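Local coordinates for protein isomaltodextranase (Arthrobacter globiformis, PDB 5AWQ) that hydrolyses alpha-1,6-glucosidic linkages in polysaccharides such as dextran, removing successive isomaltose units from the non-reducing ends of the chains, at residues 324-329 with 355-360. Numbering follows the deposited sequence.
Sequences ASDEER and NAWVYT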
ATOM      1  N   ALA A 324      25.514   5.319  -1.317  1.00 11.90           N
ATOM      2  CA  ALA A 324      26.984   5.301  -1.343  1.00 12.15           C
ATOM      3  C   ALA A 324      27.524   4.341  -2.387  1.00 12.27           C
ATOM      4  O   ALA A 324      28.715   4.400  -2.727  1.00 13.98           O
ATOM      5  CB  ALA A 324      27.515   4.924   0.027  1.00 11.57           C
ATOM      6  N   SER A 325      26.694   3.423  -2.860  1.00 12.27           N
ATOM      7  CA  SER A 325      27.123   2.414  -3.812  1.00 12.44           C
ATOM      8  C   SER A 325      25.963   1.866  -4.616  1.00 12.02           C
ATOM      9  O   SER A 325      24.775   2.031  -4.264  1.00 11.65           O
ATOM     10  CB  SER A 325      27.777   1.246  -3.078  1.00 12.59           C
ATOM     11  OG  SER A 325      26.782   0.526  -2.332  1.00 13.37           O
ATOM     12  N   ASP A 326      26.303   1.178  -5.697  1.00 12.34           N
ATOM     13  CA  ASP A 326      25.312   0.553  -6.542  1.00 12.21           C
ATOM     14  C   ASP A 326      24.635  -0.604  -5.830  1.00 11.88           C
ATOM     15  O   ASP A 326      23.450  -0.846  -6.061  1.00 11.48           O
ATOM     16  CB  ASP A 326      25.925   0.078  -7.863  1.00 12.54           C
ATOM     17  CG  ASP A 326      26.448   1.218  -8.717  1.00 13.88           C
ATOM     18  OD1 ASP A 326      26.005   2.381  -8.592  1.00 13.15           O
ATOM     19  OD2 ASP A 326      27.361   0.934  -9.525  1.00 15.64           O
ATOM     20  N   GLU A 327      25.329  -1.310  -4.943  1.00 11.74           N
ATOM     21  CA  GLU A 327      24.648  -2.357  -4.176  1.00 12.58           C
ATOM     22  C   GLU A 327      23.569  -1.753  -3.269  1.00 11.51           C
ATOM     23  O   GLU A 327      22.495  -2.341  -3.117  1.00 11.48           O
ATOM     24  CB  GLU A 327      25.618  -3.223  -3.382  1.00 14.97           C
ATOM     25  CG  GLU A 327      26.589  -4.040  -4.228  1.00 17.78           C
ATOM     26  CD  GLU A 327      25.981  -5.202  -5.025  1.00 20.36           C
ATOM     27  OE1 GLU A 327      24.790  -5.585  -4.875  1.00 20.63           O
ATOM     28  OE2 GLU A 327      26.731  -5.778  -5.844  1.00 24.43           O
ATOM     29  N   GLU A 328      23.847  -0.612  -2.645  1.00 10.87           N
ATOM     30  CA  GLU A 328      22.815   0.061  -1.852  1.00 10.33           C
ATOM     31  C   GLU A 328      21.634   0.503  -2.708  1.00 10.10           C
ATOM     32  O   GLU A 328      20.490   0.403  -2.269  1.00  9.56           O
ATOM     33  CB  GLU A 328      23.362   1.286  -1.104  1.00 10.41           C
ATOM     34  CG  GLU A 328      24.236   0.946   0.093  1.00 10.69           C
ATOM     35  CD  GLU A 328      24.734   2.159   0.854  1.00 10.66           C
ATOM     36  OE1 GLU A 328      24.415   3.299   0.446  1.00 11.68           O
ATOM     37  OE2 GLU A 328      25.418   1.960   1.881  1.00 11.83           O
ATOM     38  N   ARG A 329      21.908   1.006  -3.916  1.00  9.89           N
ATOM     39  CA  ARG A 329      20.834   1.440  -4.813  1.00 10.35           C
ATOM     40  C   ARG A 329      19.944   0.262  -5.180  1.00 10.24           C
ATOM     41  O   ARG A 329      18.709   0.377  -5.188  1.00  9.92           O
ATOM     42  CB  ARG A 329      21.386   2.084  -6.089  1.00 10.87           C
ATOM     43  CG  ARG A 329      21.941   3.485  -5.872  1.00 11.34           C
ATOM     44  CD  ARG A 329      22.608   4.082  -7.105  1.00 11.78           C
ATOM     45  NE  ARG A 329      24.068   4.043  -7.046  1.00 12.53           N
ATOM     46  CZ  ARG A 329      24.832   4.802  -6.267  1.00 12.53           C
ATOM     47  NH1 ARG A 329      26.157   4.693  -6.303  1.00 13.57           N
ATOM     48  NH2 ARG A 329      24.299   5.679  -5.425  1.00 12.63           N
ATOM     49  N   ASN A 355      22.491   6.609 -12.994  1.00 16.87           N
ATOM     50  CA  ASN A 355      21.740   5.695 -12.117  1.00 16.31           C
ATOM     51  C   ASN A 355      20.357   5.294 -12.628  1.00 15.41           C
ATOM     52  O   ASN A 355      19.635   4.609 -11.927  1.00 14.67           O
ATOM     53  CB  ASN A 355      21.616   6.270 -10.695  1.00 16.66           C
ATOM     54  CG  ASN A 355      22.908   6.198  -9.926  1.00 17.52           C
ATOM     55  OD1 ASN A 355      23.641   5.219 -10.032  1.00 19.61           O
ATOM     56  ND2 ASN A 355      23.177   7.216  -9.124  1.00 19.00           N
ATOM     57  N   ALA A 356      20.000   5.672 -13.852  1.00 15.30           N
ATOM     58  CA  ALA A 356      18.696   5.290 -14.413  1.00 15.42           C
ATOM     59  C   ALA A 356      18.456   3.790 -14.353  1.00 15.21           C
ATOM     60  O   ALA A 356      17.335   3.335 -14.134  1.00 15.34           O
ATOM     61  CB  ALA A 356      18.557   5.779 -15.855  1.00 15.86           C
ATOM     62  N   TRP A 357      19.528   3.019 -14.534  1.00 14.18           N
ATOM     63  CA  TRP A 357      19.473   1.572 -14.528  1.00 13.67           C
ATOM     64  C   TRP A 357      18.784   0.969 -13.292  1.00 13.08           C
ATOM     65  O   TRP A 357      18.168  -0.104 -13.386  1.00 13.16           O
ATOM     66  CB  TRP A 357      20.887   0.974 -14.675  1.00 13.64           C
ATOM     67  CG  TRP A 357      21.792   1.349 -13.560  1.00 12.97           C
ATOM     68  CD1 TRP A 357      22.642   2.422 -13.502  1.00 13.01           C
ATOM     69  CD2 TRP A 357      21.919   0.672 -12.316  1.00 11.90           C
ATOM     70  NE1 TRP A 357      23.277   2.459 -12.290  1.00 12.51           N
ATOM     71  CE2 TRP A 357      22.859   1.390 -11.542  1.00 11.54           C
ATOM     72  CE3 TRP A 357      21.320  -0.479 -11.765  1.00 11.96           C
ATOM     73  CZ2 TRP A 357      23.211   1.007 -10.262  1.00 11.74           C
ATOM     74  CZ3 TRP A 357      21.675  -0.861 -10.490  1.00 12.04           C
ATOM     75  CH2 TRP A 357      22.637  -0.125  -9.754  1.00 11.77           C
ATOM     76  N   VAL A 358      18.905   1.620 -12.135  1.00 13.10           N
ATOM     77  CA  VAL A 358      18.372   1.027 -10.906  1.00 13.96           C
ATOM     78  C   VAL A 358      16.841   0.912 -10.996  1.00 12.89           C
ATOM     79  O   VAL A 358      16.249  -0.001 -10.426  1.00 12.56           O
ATOM     80  CB  VAL A 358      18.765   1.807  -9.627  1.00 16.25           C
ATOM     81  CG1 VAL A 358      20.241   2.126  -9.535  1.00 17.77           C
ATOM     82  CG2 VAL A 358      18.016   3.090  -9.524  1.00 17.05           C
ATOM     83  N   TYR A 359      16.233   1.830 -11.738  1.00 12.28           N
ATOM     84  CA  TYR A 359      14.782   1.903 -11.854  1.00 11.86           C
ATOM     85  C   TYR A 359      14.198   1.143 -13.042  1.00 12.46           C
ATOM     86  O   TYR A 359      12.976   0.989 -13.141  1.00 12.44           O
ATOM     87  CB  TYR A 359      14.378   3.366 -11.971  1.00 11.91           C
ATOM     88  CG  TYR A 359      14.790   4.233 -10.804  1.00 12.12           C
ATOM     89  CD1 TYR A 359      14.388   3.923  -9.516  1.00 12.04           C
ATOM     90  CD2 TYR A 359      15.573   5.364 -10.979  1.00 12.14           C
ATOM     91  CE1 TYR A 359      14.727   4.712  -8.444  1.00 12.23           C
ATOM     92  CE2 TYR A 359      15.938   6.164  -9.903  1.00 12.02           C
ATOM     93  CZ  TYR A 359      15.491   5.842  -8.625  1.00 11.96           C
ATOM     94  OH  TYR A 359      15.791   6.629  -7.518  1.00 12.08           O
ATOM     95  N   THR A 360      15.055   0.669 -13.948  1.00 12.02           N
ATOM     96  CA  THR A 360      14.601   0.184 -15.251  1.00 12.68           C
ATOM     97  C   THR A 360      15.009  -1.261 -15.538  1.00 12.35           C
ATOM     98  O   THR A 360      15.112  -1.664 -16.691  1.00 13.52           O
ATOM     99  CB  THR A 360      15.074   1.123 -16.367  1.00 13.17           C
ATOM    100  OG1 THR A 360      16.500   1.172 -16.359  1.00 13.72           O
ATOM    101  CG2 THR A 360      14.510   2.531 -16.161  1.00 13.59           C
TER
HETATM  102  O   HOH W   1      25.729   3.979 -10.780  1.00 19.81           O
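Arg-329 lies across the side-chain amide of Asn-355, with its CD 3.5 Å from Asn-355 CG. The guanidinium and amide planes are turned 30° from each other, and Asn-355 ND2 sits over one guanidinium face. This is packing: Arg-329 NE and Asn-355 OD1 are close but badly angled for a hydrogen bond. The other end of the amide, ND2, is bonded to Ser-321 OG. The arginine chain bends at chi3 (-103°), and its NE and NH1 both grip Asp-326 OD1 side-on, in the guanidinium plane. The NE to Asp-326 OD1 bond, 3.0 Å, uses the anti lone pair and forms a salt bridge within the first helical turn. Arg-329 NH2 bonds to the backbone oxygens of Phe-323 and Ala-320. With an alanine in place of Arg-329, Asp-326 would probably lose its charged mate, the Phe-323 and Ala-320 oxygens their donor, and Asn-355 the chain packed against it. Asp-326 OD1 also meets the edge of the Trp-357 indole, 3.5 Å from CZ2, with carboxylate and ring planes nearly perpendicular. One water accepts from Trp-357 NE1 at 3.3 Å and lies within hydrogen-bonding reach of Asp-326 OD1 and Asn-355 OD1. Deeper in, Val-358 CG1 packs on Arg-329 CB at 3.6 Å, and also lies over one face of the Trp-357 ring, toward the rim. Ser-325 N-caps the helix, its OG accepting from Glu-328 N. The contact is surface packing away from the active-site residues. It joins the start of helix 326-339 to the loop between strand 343-345, the last of the (beta/alpha)8 barrel expected for family 27, and helix 362-370.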